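Long-range contacts in trichothecene 15-O-acetyltransferase TRI3 (Fusarium sporotrichioides, PDB 3FOT), which transfers an acetyl group to the 15-hydroxyl of trichothecene intermediates during the biosynthesis of T-2 toxin and related mycotoxins: residues G26-R31 / T107-E112; A56-N61 / T177-F182; H89-C94 / N228-V233; I125-T130 / L159-D164. All coordinates share one frame; numbering follows the deposited sequence.

Contact 1: residues G26-R31 / T107-E112; sequences GRQVQR and TYESPE
The guanidinium of Arg27 lies beside Ser110, just past the end of strand 105-109, with Ser110 CB over one face, 3.5 Å from Arg27 NH2. At its edge, close to the plane, stands a water. That water accepts from Arg27 NE and donates to Ser110 O at 2.8 Å, with a long, weak bond to Glu109 OE2. The chain reaches this place through a bend at chi3 (69°), which swings NE off the extended line, and Arg27 NH1 continues to the carbonyl of Trp222. A second pair of flat groups, the amide of Gln28 and the carboxylate of Glu109, are turned 68° to each other; their ends come no closer than 3.7 Å, NE2 to OE1, while Gln28 OE1 bonds to Thr22.

Behind these tips runs an antiparallel ladder. Val29 and Tyr108 form the hydrogen-bonded pair, Val29 N giving to Tyr108 O at 2.8 Å and Tyr108 N returning to Val29 O, both almost straight. Ser110 N adds a bond to Arg27 O just past the strand ends. On the face with Gln28, the methyl CG2 of Thr107 lies 3.7 Å from Gln28 CG; on the other, Val29 CG2 rests 4.1 Å from Tyr108 CB.

The chemistry is thus divided by face. The Val29 and Tyr108 side is buried, with the Tyr108 hydroxyl bonded to Glu225, which also bonds Ser110 OG beyond the strand; Gln28 and Glu109 line the more open side. Arg27 and Glu109 form no direct salt bridge; a water links them, its bond to Glu109 weak, and the bonds between the strands are those of the backbone.

Contact 2: residues A56-N61 / T177-F182; sequences ATSLRN and TVEILF
Glu179 reaches across to Ser58 on the neighbouring strand, its non-hydrogen-bonded partner in the antiparallel ladder. Glu179 CB lies 4.0 Å from Thr57 O; CG leaves beside the backbone N, and a bend at chi2 (-106°) turns CD toward Ser58, 3.6 Å from OG. At the tip, OE2 takes a hydrogen bond of 2.7 Å from Ser58 OG, which meets it from well above the carboxylate plane, while OE1 accepts from the backbone N of Ala134 at the start of helix 134-147.

Two hydrogen-bonded pairs, Thr57 with Ile180 and Leu59 with Val178, carry the backbone. Thr57 N to Ile180 O is linear at 179°, whereas Val178 N approaches Leu59 O from above the carbonyl plane. On the face opposite Ser58, Leu59 CD1 meets Ile180 CD1 at 3.7 Å, and Thr57 OG1, which makes a weak bond to Ile180 O, sits at the edge of the Phe182 ring, 3.7 Å from CE2. Ile180 CG2 lies over one face of that ring, toward its rim, and Thr57, Ile180 and Phe182 all touch helix 191-205.

The two strands are therefore joined by mainly apolar packing on the Leu59 face, and by a serine-carboxylate bond beside the Ala56-Leu181 contact on the other. Held by a serine and a helix-start amide, the Glu179 carboxylate is probably stabilised as the anion and ties helix 134-147 to the sheet.

Contact 3: residues H89-C94 / N228-V233; sequences HPECAC and NLSPPV
Glu91 and Ser230 carry the polar half of this loop-to-loop contact. Glu91 OE2 accepts twice from Ser230: the backbone N comes in at 2.8 Å on the syn lone pair, and OG, at 3.0 Å, approaches from above the carboxylate plane. A bend at chi2 (80°) brings CD toward Ser230. The other oxygen, Glu91 OE1, accepts a hydrogen bond from a water 2.7 Å away, which also donates to Asn228 O and lies 2.9 Å from His89 ND1, in the plane of that ring. Both carboxylate oxygens are thus satisfied though buried. Outside the pair, Ser230 OG is approached by the backbone N of Tyr354, Ser230 O takes the indole NH of Trp19, and Asn228 ND2 gives to Phe87 O.

Beside this network lies an apolar patch. Leu229 CD2 packs 3.8 Å from Pro90 CB and 3.9 Å from Cys94 SG, and Tyr108 of strand 105-109 adjoins all three residues.

Residues 90-92 form a short 3-10 turn following helix 71-88, closed by Ala93 N bonding to Pro90 O. Its carboxylate grips N and OG of one serine, and so joins this turn to the long connection between helices 191-205 and 246-264.

Contact 4: residues I125-T130 / L159-D164; sequences IHVQPT and LFLLSD. With SO4 (sulfate ion), chain J.
Strands 125-129 and 158-163 run parallel, their short axes 4.5 Å apart and 19° from alignment, in the usual pattern where one residue bonds to both neighbours of its partner: His126 N gives to Leu159 O and His126 O accepts from Leu161 N at 2.8 Å, Gln128 N gives to Leu161 O with a weak return from Ser163 N, and Thr130 N to Ser163 O extends the ladder.

The side chains alternate between two faces. On one, Ile125 CD1 lies alongside Leu159, 3.8 Å from CD2, and Leu161 CD1 is approached by Val127 CG1 at 3.8 Å; helix 71-88 covers this layer. On the other, the side chains of His126 and Phe160 lie side by side, pointing the same way, their ring planes 29° apart but slid so far that they hardly overlap, touching at His126 CD2 to Phe160 CE1 and at His126 CB to Phe160 CD1, both 3.6 Å. Further along, Leu162 CD2 rests against CB of Gln128 at 3.7 Å, and Thr130 CG2 reaches Leu162 CB; helix 134-147 packs here, and Gln128 OE1 bonds to Lys132.

A sulfate, probably from the crystallisation liquor, sits by the outer edge of strand 125-129. His126 ND1 donates to its O4 and O3, with the sulfur in the plane of the ring, and Val127 N gives to O1 at 2.9 Å. Val127 N points outward, as alternate amides of a strand do, and since 125-129 is the outermost strand it meets the sulfate rather than another strand. Two parallel strands joined through helix 134-147 on one face of their sheet make a beta-alpha-beta crossover.

How the contacts relate
Contacts 2 and 4 belong to one mixed sheet: strands 158-163 and 177-184 are neighbours in it, joined by Glu179 N to Leu162 O, so the antiparallel pairing of contact 2 and the parallel pairing of contact 4 continue each other. Contact 2 is the buried interior of that sheet; contact 4 is its margin, partly exposed and able to bind a sulfate. Contacts 1 and 3 form a second neighbourhood, their centres about 11 Å apart, where Val29 and Tyr108 pack on Leu229. Contact 1 is a partly exposed ladder, while contact 3, lacking strands, combines a buried carboxylate and waters with apolar packing round Leu229. Glutamate–serine bonding recurs in contacts 2 and 3, in a sheet and between loops respectively.

Contact 1: residues G26-R31 / T107-E112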
# COMPACT_ATOMS: atom_id res chain seq x y z
N GLY A 26 -1.50 -27.34 -17.86
CA GLY A 26 -0.51 -26.44 -17.26
C GLY A 26 -0.96 -24.98 -17.29
O GLY A 26 -0.24 -24.12 -16.81
N ARG A 27 -2.17 -24.72 -17.82
CA ARG A 27 -2.67 -23.34 -17.96
C ARG A 27 -3.20 -22.72 -16.66
O ARG A 27 -3.35 -21.50 -16.58
CB ARG A 27 -3.72 -23.24 -19.08
CG ARG A 27 -3.15 -23.58 -20.48
CD ARG A 27 -4.24 -23.50 -21.56
NE ARG A 27 -4.66 -22.11 -21.77
CZ ARG A 27 -4.03 -21.22 -22.53
NH1 ARG A 27 -2.92 -21.52 -23.21
NH2 ARG A 27 -4.53 -19.99 -22.63
N GLN A 28 -3.50 -23.55 -15.65
CA GLN A 28 -3.91 -23.06 -14.33
C GLN A 28 -2.91 -23.49 -13.24
O GLN A 28 -2.53 -24.66 -13.16
CB GLN A 28 -5.31 -23.56 -13.94
CG GLN A 28 -5.88 -22.87 -12.69
CD GLN A 28 -7.29 -23.36 -12.31
OE1 GLN A 28 -7.43 -24.41 -11.69
NE2 GLN A 28 -8.31 -22.59 -12.66
N VAL A 29 -2.49 -22.52 -12.42
CA VAL A 29 -1.57 -22.80 -11.30
C VAL A 29 -2.19 -22.19 -10.04
O VAL A 29 -2.96 -21.22 -10.13
CB VAL A 29 -0.13 -22.26 -11.52
CG1 VAL A 29 0.63 -23.10 -12.56
CG2 VAL A 29 -0.11 -20.77 -11.92
N GLN A 30 -1.88 -22.76 -8.88
CA GLN A 30 -2.35 -22.21 -7.64
C GLN A 30 -1.27 -22.29 -6.57
O GLN A 30 -0.34 -23.11 -6.66
CB GLN A 30 -3.64 -22.90 -7.17
CG GLN A 30 -3.47 -24.32 -6.67
CD GLN A 30 -4.81 -24.97 -6.27
OE1 GLN A 30 -5.88 -24.48 -6.61
NE2 GLN A 30 -4.72 -26.08 -5.56
N ARG A 31 -1.39 -21.43 -5.57
CA ARG A 31 -0.52 -21.55 -4.39
C ARG A 31 -1.24 -21.13 -3.12
O ARG A 31 -2.12 -20.24 -3.13
CB ARG A 31 0.79 -20.77 -4.56
CG ARG A 31 0.61 -19.27 -4.55
CD ARG A 31 1.96 -18.56 -4.80
NE ARG A 31 1.75 -17.10 -4.92
CZ ARG A 31 1.67 -16.27 -3.88
NH1 ARG A 31 1.48 -14.97 -4.09
NH2 ARG A 31 1.75 -16.73 -2.63
N THR A 107 -4.98 -18.28 -7.19
CA THR A 107 -4.97 -19.04 -8.44
C THR A 107 -4.68 -18.12 -9.63
O THR A 107 -5.16 -16.98 -9.65
CB THR A 107 -6.32 -19.76 -8.63
OG1 THR A 107 -6.47 -20.74 -7.59
CG2 THR A 107 -6.40 -20.46 -9.98
N TYR A 108 -3.90 -18.60 -10.59
CA TYR A 108 -3.78 -17.92 -11.88
C TYR A 108 -4.12 -18.89 -13.02
O TYR A 108 -3.61 -20.02 -13.04
CB TYR A 108 -2.38 -17.32 -12.12
CG TYR A 108 -2.38 -16.61 -13.46
CD1 TYR A 108 -3.02 -15.38 -13.60
CD2 TYR A 108 -1.83 -17.23 -14.60
CE1 TYR A 108 -3.11 -14.74 -14.84
CE2 TYR A 108 -1.90 -16.60 -15.85
CZ TYR A 108 -2.54 -15.36 -15.95
OH TYR A 108 -2.63 -14.72 -17.17
N GLU A 109 -4.94 -18.43 -13.96
CA GLU A 109 -5.23 -19.23 -15.16
C GLU A 109 -5.06 -18.35 -16.41
O GLU A 109 -5.60 -17.25 -16.49
CB GLU A 109 -6.63 -19.83 -15.09
CG GLU A 109 -7.04 -20.65 -16.32
CD GLU A 109 -8.48 -21.15 -16.26
OE1 GLU A 109 -9.32 -20.57 -15.53
OE2 GLU A 109 -8.77 -22.15 -16.95
N SER A 110 -4.28 -18.84 -17.37
CA SER A 110 -4.17 -18.15 -18.67
C SER A 110 -5.53 -18.03 -19.34
O SER A 110 -6.36 -18.93 -19.20
CB SER A 110 -3.26 -18.91 -19.60
OG SER A 110 -1.93 -18.70 -19.29
N PRO A 111 -5.77 -16.93 -20.08
CA PRO A 111 -7.02 -16.83 -20.83
C PRO A 111 -7.17 -18.00 -21.80
O PRO A 111 -6.20 -18.42 -22.43
CB PRO A 111 -6.86 -15.51 -21.61
CG PRO A 111 -5.91 -14.70 -20.74
CD PRO A 111 -4.94 -15.71 -20.21
N GLU A 112 -8.38 -18.54 -21.87
CA GLU A 112 -8.70 -19.67 -22.75
C GLU A 112 -8.60 -19.30 -24.23
O GLU A 112 -8.48 -20.18 -25.09
CB GLU A 112 -10.10 -20.20 -22.44
CG GLU A 112 -11.20 -19.14 -22.40
CD GLU A 112 -12.56 -19.68 -22.81
OE1 GLU A 112 -13.20 -20.38 -21.99
OE2 GLU A 112 -13.00 -19.37 -23.94
O HOH W 1 -7.23 -21.46 -19.93

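Contact 2: residues A56-N61 / T177-F182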
# COMPACT_ATOMS: atom_id res chain seq x y z
N ALA A 56 -5.47 6.77 -6.00
CA ALA A 56 -6.20 7.83 -6.68
C ALA A 56 -5.18 8.69 -7.38
O ALA A 56 -4.27 9.26 -6.72
CB ALA A 56 -7.04 8.65 -5.67
N THR A 57 -5.26 8.75 -8.71
CA THR A 57 -4.33 9.58 -9.47
C THR A 57 -5.15 10.70 -10.12
O THR A 57 -6.22 10.45 -10.65
CB THR A 57 -3.48 8.78 -10.51
OG1 THR A 57 -4.33 8.19 -11.51
CG2 THR A 57 -2.62 7.67 -9.84
N SER A 58 -4.68 11.93 -10.03
CA SER A 58 -5.33 13.02 -10.73
C SER A 58 -4.40 13.42 -11.86
O SER A 58 -3.24 13.72 -11.62
CB SER A 58 -5.52 14.23 -9.81
OG SER A 58 -6.38 15.16 -10.39
N LEU A 59 -4.93 13.42 -13.08
CA LEU A 59 -4.13 13.68 -14.26
C LEU A 59 -4.67 14.95 -14.92
O LEU A 59 -5.83 15.33 -14.73
CB LEU A 59 -4.20 12.51 -15.24
CG LEU A 59 -4.00 11.06 -14.77
CD1 LEU A 59 -4.13 10.13 -15.97
CD2 LEU A 59 -2.66 10.86 -14.11
N ARG A 60 -3.81 15.61 -15.68
CA ARG A 60 -4.25 16.78 -16.45
C ARG A 60 -3.93 16.54 -17.93
O ARG A 60 -2.85 16.08 -18.27
CB ARG A 60 -3.54 18.04 -15.95
CG ARG A 60 -4.04 19.29 -16.64
CD ARG A 60 -3.59 20.59 -15.94
NE ARG A 60 -3.82 20.60 -14.49
CZ ARG A 60 -4.96 20.93 -13.87
NH1 ARG A 60 -6.04 21.29 -14.56
NH2 ARG A 60 -5.01 20.91 -12.55
N ASN A 61 -4.87 16.89 -18.79
CA ASN A 61 -4.67 16.81 -20.22
C ASN A 61 -3.69 17.90 -20.66
O ASN A 61 -4.04 19.09 -20.69
CB ASN A 61 -5.99 16.94 -20.97
CG ASN A 61 -5.79 16.92 -22.48
OD1 ASN A 61 -4.68 16.68 -22.96
ND2 ASN A 61 -6.87 17.13 -23.24
N THR A 177 -8.95 17.95 -16.11
CA THR A 177 -8.51 16.87 -15.23
C THR A 177 -9.18 15.57 -15.67
O THR A 177 -10.37 15.55 -16.02
CB THR A 177 -8.94 17.24 -13.80
OG1 THR A 177 -8.12 18.34 -13.37
CG2 THR A 177 -8.81 16.09 -12.82
N VAL A 178 -8.41 14.49 -15.69
CA VAL A 178 -8.97 13.15 -15.76
C VAL A 178 -8.48 12.47 -14.47
O VAL A 178 -7.29 12.50 -14.19
CB VAL A 178 -8.46 12.34 -16.96
CG1 VAL A 178 -8.97 10.90 -16.89
CG2 VAL A 178 -8.91 12.96 -18.29
N GLU A 179 -9.40 11.89 -13.70
CA GLU A 179 -9.00 11.20 -12.47
C GLU A 179 -9.03 9.70 -12.76
O GLU A 179 -9.90 9.23 -13.48
CB GLU A 179 -9.99 11.52 -11.34
CG GLU A 179 -10.09 13.01 -11.00
CD GLU A 179 -9.39 13.40 -9.69
OE1 GLU A 179 -9.33 12.58 -8.73
OE2 GLU A 179 -8.93 14.55 -9.58
N ILE A 180 -8.09 8.96 -12.18
CA ILE A 180 -8.20 7.51 -12.26
C ILE A 180 -8.15 6.97 -10.83
O ILE A 180 -7.24 7.31 -10.08
CB ILE A 180 -7.05 6.88 -13.09
CG1 ILE A 180 -6.95 7.52 -14.48
CG2 ILE A 180 -7.23 5.37 -13.18
CD1 ILE A 180 -5.81 6.93 -15.36
N LEU A 181 -9.13 6.15 -10.49
CA LEU A 181 -9.10 5.38 -9.25
C LEU A 181 -8.74 3.95 -9.59
O LEU A 181 -9.47 3.28 -10.33
CB LEU A 181 -10.48 5.40 -8.59
CG LEU A 181 -10.47 4.74 -7.20
CD1 LEU A 181 -9.61 5.50 -6.17
CD2 LEU A 181 -11.94 4.59 -6.71
N PHE A 182 -7.60 3.48 -9.06
CA PHE A 182 -7.25 2.05 -9.13
C PHE A 182 -7.76 1.41 -7.88
O PHE A 182 -7.64 1.96 -6.79
CB PHE A 182 -5.74 1.85 -9.23
CG PHE A 182 -5.13 2.50 -10.46
CD1 PHE A 182 -4.91 1.76 -11.61
CD2 PHE A 182 -4.78 3.86 -10.45
CE1 PHE A 182 -4.32 2.35 -12.76
CE2 PHE A 182 -4.20 4.46 -11.60
CZ PHE A 182 -3.99 3.70 -12.75

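Contact 3: residues H89-C94 / N228-V233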
# COMPACT_ATOMS: atom_id res chain seq x y z
N HIS A 89 2.93 -9.02 -16.01
CA HIS A 89 2.71 -9.19 -14.56
C HIS A 89 1.31 -9.73 -14.29
O HIS A 89 0.38 -8.99 -13.99
CB HIS A 89 3.00 -7.88 -13.82
CG HIS A 89 4.40 -7.39 -14.06
ND1 HIS A 89 5.50 -8.12 -13.68
CD2 HIS A 89 4.87 -6.30 -14.71
CE1 HIS A 89 6.60 -7.49 -14.04
NE2 HIS A 89 6.24 -6.38 -14.67
N PRO A 90 1.16 -11.05 -14.43
CA PRO A 90 -0.18 -11.66 -14.31
C PRO A 90 -0.84 -11.63 -12.94
O PRO A 90 -1.98 -12.11 -12.81
CB PRO A 90 0.02 -13.11 -14.79
CG PRO A 90 1.49 -13.25 -15.15
CD PRO A 90 2.23 -12.01 -14.76
N GLU A 91 -0.19 -11.06 -11.93
CA GLU A 91 -0.83 -10.84 -10.65
C GLU A 91 -2.15 -10.08 -10.81
O GLU A 91 -3.06 -10.27 -10.03
CB GLU A 91 0.08 -10.02 -9.74
CG GLU A 91 1.20 -10.85 -9.12
CD GLU A 91 2.38 -11.11 -10.02
OE1 GLU A 91 2.50 -10.53 -11.13
OE2 GLU A 91 3.23 -11.88 -9.57
N CYS A 92 -2.24 -9.23 -11.85
CA CYS A 92 -3.44 -8.42 -12.10
C CYS A 92 -4.70 -9.24 -12.47
O CYS A 92 -5.81 -8.68 -12.50
CB CYS A 92 -3.14 -7.37 -13.18
SG CYS A 92 -2.84 -8.12 -14.81
N ALA A 93 -4.53 -10.55 -12.74
CA ALA A 93 -5.70 -11.41 -12.95
C ALA A 93 -5.75 -12.68 -12.09
O ALA A 93 -6.52 -13.61 -12.40
CB ALA A 93 -5.82 -11.78 -14.44
N CYS A 94 -4.95 -12.72 -11.03
CA CYS A 94 -5.07 -13.82 -10.08
C CYS A 94 -6.42 -13.70 -9.36
O CYS A 94 -7.00 -12.60 -9.29
CB CYS A 94 -3.91 -13.82 -9.07
SG CYS A 94 -2.30 -14.20 -9.78
N ASN A 228 5.88 -15.48 -15.91
CA ASN A 228 6.07 -14.08 -15.49
C ASN A 228 5.45 -13.75 -14.14
O ASN A 228 5.70 -12.66 -13.59
CB ASN A 228 5.54 -13.11 -16.56
CG ASN A 228 6.38 -13.13 -17.83
OD1 ASN A 228 7.55 -13.50 -17.81
ND2 ASN A 228 5.80 -12.65 -18.93
N LEU A 229 4.62 -14.66 -13.62
CA LEU A 229 4.19 -14.57 -12.22
C LEU A 229 5.41 -14.42 -11.29
O LEU A 229 6.46 -15.04 -11.52
CB LEU A 229 3.38 -15.80 -11.83
CG LEU A 229 1.96 -15.97 -12.34
CD1 LEU A 229 1.50 -17.43 -12.21
CD2 LEU A 229 0.98 -15.02 -11.63
N SER A 230 5.29 -13.58 -10.26
CA SER A 230 6.37 -13.41 -9.30
C SER A 230 6.61 -14.79 -8.68
O SER A 230 5.65 -15.52 -8.39
CB SER A 230 6.00 -12.37 -8.21
OG SER A 230 5.97 -11.05 -8.77
N PRO A 231 7.88 -15.17 -8.51
CA PRO A 231 8.13 -16.48 -7.92
C PRO A 231 7.73 -16.52 -6.44
O PRO A 231 7.49 -15.45 -5.84
CB PRO A 231 9.63 -16.67 -8.13
CG PRO A 231 10.19 -15.29 -8.18
CD PRO A 231 9.13 -14.46 -8.85
N PRO A 232 7.61 -17.73 -5.86
CA PRO A 232 7.27 -17.78 -4.44
C PRO A 232 8.34 -17.11 -3.59
O PRO A 232 9.55 -17.34 -3.77
CB PRO A 232 7.14 -19.27 -4.14
CG PRO A 232 6.94 -19.93 -5.49
CD PRO A 232 7.74 -19.09 -6.44
N VAL A 233 7.90 -16.27 -2.66
CA VAL A 233 8.84 -15.45 -1.89
C VAL A 233 9.88 -16.33 -1.14
O VAL A 233 11.08 -16.03 -1.11
CB VAL A 233 8.06 -14.47 -0.95
CG1 VAL A 233 7.17 -15.24 0.03
CG2 VAL A 233 9.01 -13.55 -0.21
O HOH W 2 4.96 -10.45 -12.13
O HOH W 3 3.10 -14.06 -7.93

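Contact 4: residues I125-T130 / L159-D164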
# COMPACT_ATOMS: atom_id res chain seq x y z
N ILE A 125 -12.06 -2.09 -16.77
CA ILE A 125 -11.86 -0.66 -17.00
C ILE A 125 -13.22 -0.01 -17.16
O ILE A 125 -14.02 -0.45 -17.99
CB ILE A 125 -11.03 -0.39 -18.29
CG1 ILE A 125 -9.72 -1.19 -18.33
CG2 ILE A 125 -10.79 1.12 -18.46
CD1 ILE A 125 -8.70 -0.80 -17.31
N HIS A 126 -13.47 1.01 -16.35
CA HIS A 126 -14.77 1.67 -16.28
C HIS A 126 -14.63 3.16 -16.44
O HIS A 126 -13.61 3.73 -16.06
CB HIS A 126 -15.39 1.36 -14.92
CG HIS A 126 -15.43 -0.11 -14.63
ND1 HIS A 126 -16.27 -0.96 -15.30
CD2 HIS A 126 -14.68 -0.88 -13.81
CE1 HIS A 126 -16.05 -2.20 -14.89
NE2 HIS A 126 -15.10 -2.17 -13.98
N VAL A 127 -15.65 3.81 -16.99
CA VAL A 127 -15.59 5.26 -17.13
C VAL A 127 -16.87 5.93 -16.63
O VAL A 127 -17.97 5.31 -16.62
CB VAL A 127 -15.34 5.71 -18.59
CG1 VAL A 127 -14.14 5.02 -19.19
CG2 VAL A 127 -16.59 5.49 -19.45
N GLN A 128 -16.73 7.17 -16.19
CA GLN A 128 -17.88 7.96 -15.76
C GLN A 128 -17.67 9.42 -16.11
O GLN A 128 -16.71 10.02 -15.65
CB GLN A 128 -18.06 7.91 -14.24
CG GLN A 128 -18.28 6.57 -13.59
CD GLN A 128 -18.60 6.70 -12.10
OE1 GLN A 128 -18.98 7.78 -11.63
NE2 GLN A 128 -18.45 5.61 -11.37
N PRO A 129 -18.57 10.02 -16.93
CA PRO A 129 -18.57 11.48 -17.04
C PRO A 129 -19.17 12.04 -15.76
O PRO A 129 -20.36 11.83 -15.50
CB PRO A 129 -19.47 11.76 -18.25
CG PRO A 129 -19.89 10.45 -18.80
CD PRO A 129 -19.59 9.38 -17.77
N THR A 130 -18.35 12.73 -14.97
CA THR A 130 -18.71 13.17 -13.64
C THR A 130 -17.73 14.22 -13.12
O THR A 130 -16.59 14.24 -13.53
CB THR A 130 -18.72 11.97 -12.62
OG1 THR A 130 -19.14 12.43 -11.32
CG2 THR A 130 -17.32 11.31 -12.52
N LEU A 159 -9.93 -0.29 -12.82
CA LEU A 159 -9.65 1.15 -12.99
C LEU A 159 -10.95 1.87 -13.27
O LEU A 159 -11.80 1.33 -14.01
CB LEU A 159 -8.77 1.39 -14.23
CG LEU A 159 -7.26 1.27 -14.17
CD1 LEU A 159 -6.85 -0.16 -13.87
CD2 LEU A 159 -6.62 1.74 -15.49
N PHE A 160 -11.11 3.07 -12.73
CA PHE A 160 -12.23 3.95 -13.04
C PHE A 160 -11.72 5.28 -13.53
O PHE A 160 -10.98 5.96 -12.82
CB PHE A 160 -13.09 4.18 -11.79
CG PHE A 160 -13.66 2.93 -11.22
CD1 PHE A 160 -14.93 2.51 -11.58
CD2 PHE A 160 -12.93 2.20 -10.27
CE1 PHE A 160 -15.46 1.35 -11.06
CE2 PHE A 160 -13.46 1.05 -9.72
CZ PHE A 160 -14.72 0.61 -10.12
N LEU A 161 -12.09 5.65 -14.76
CA LEU A 161 -11.62 6.90 -15.38
C LEU A 161 -12.76 7.89 -15.27
O LEU A 161 -13.89 7.58 -15.67
CB LEU A 161 -11.27 6.68 -16.86
CG LEU A 161 -10.43 5.44 -17.25
CD1 LEU A 161 -10.33 5.25 -18.77
CD2 LEU A 161 -9.07 5.44 -16.61
N LEU A 162 -12.48 9.05 -14.73
CA LEU A 162 -13.51 10.03 -14.44
C LEU A 162 -13.08 11.35 -15.05
O LEU A 162 -11.91 11.72 -14.95
CB LEU A 162 -13.63 10.21 -12.92
CG LEU A 162 -13.68 8.95 -12.04
CD1 LEU A 162 -13.65 9.35 -10.57
CD2 LEU A 162 -14.91 8.11 -12.39
N SER A 163 -14.01 12.07 -15.65
CA SER A 163 -13.69 13.42 -16.12
C SER A 163 -14.99 14.21 -16.17
O SER A 163 -16.03 13.66 -16.50
CB SER A 163 -13.00 13.44 -17.50
OG SER A 163 -12.44 14.73 -17.79
N ASP A 164 -14.89 15.50 -15.86
CA ASP A 164 -16.07 16.37 -15.81
C ASP A 164 -16.44 16.85 -17.22
O ASP A 164 -16.23 18.01 -17.57
CB ASP A 164 -15.84 17.55 -14.88
CG ASP A 164 -17.12 18.31 -14.58
OD1 ASP A 164 -18.23 17.84 -14.95
OD2 ASP A 164 -17.01 19.38 -13.97
S SO4 J . -18.25 0.70 -17.90
O1 SO4 J . -17.55 1.96 -18.26
O2 SO4 J . -19.52 0.66 -18.65
O3 SO4 J . -17.46 -0.49 -18.20
O4 SO4 J . -18.56 0.65 -16.46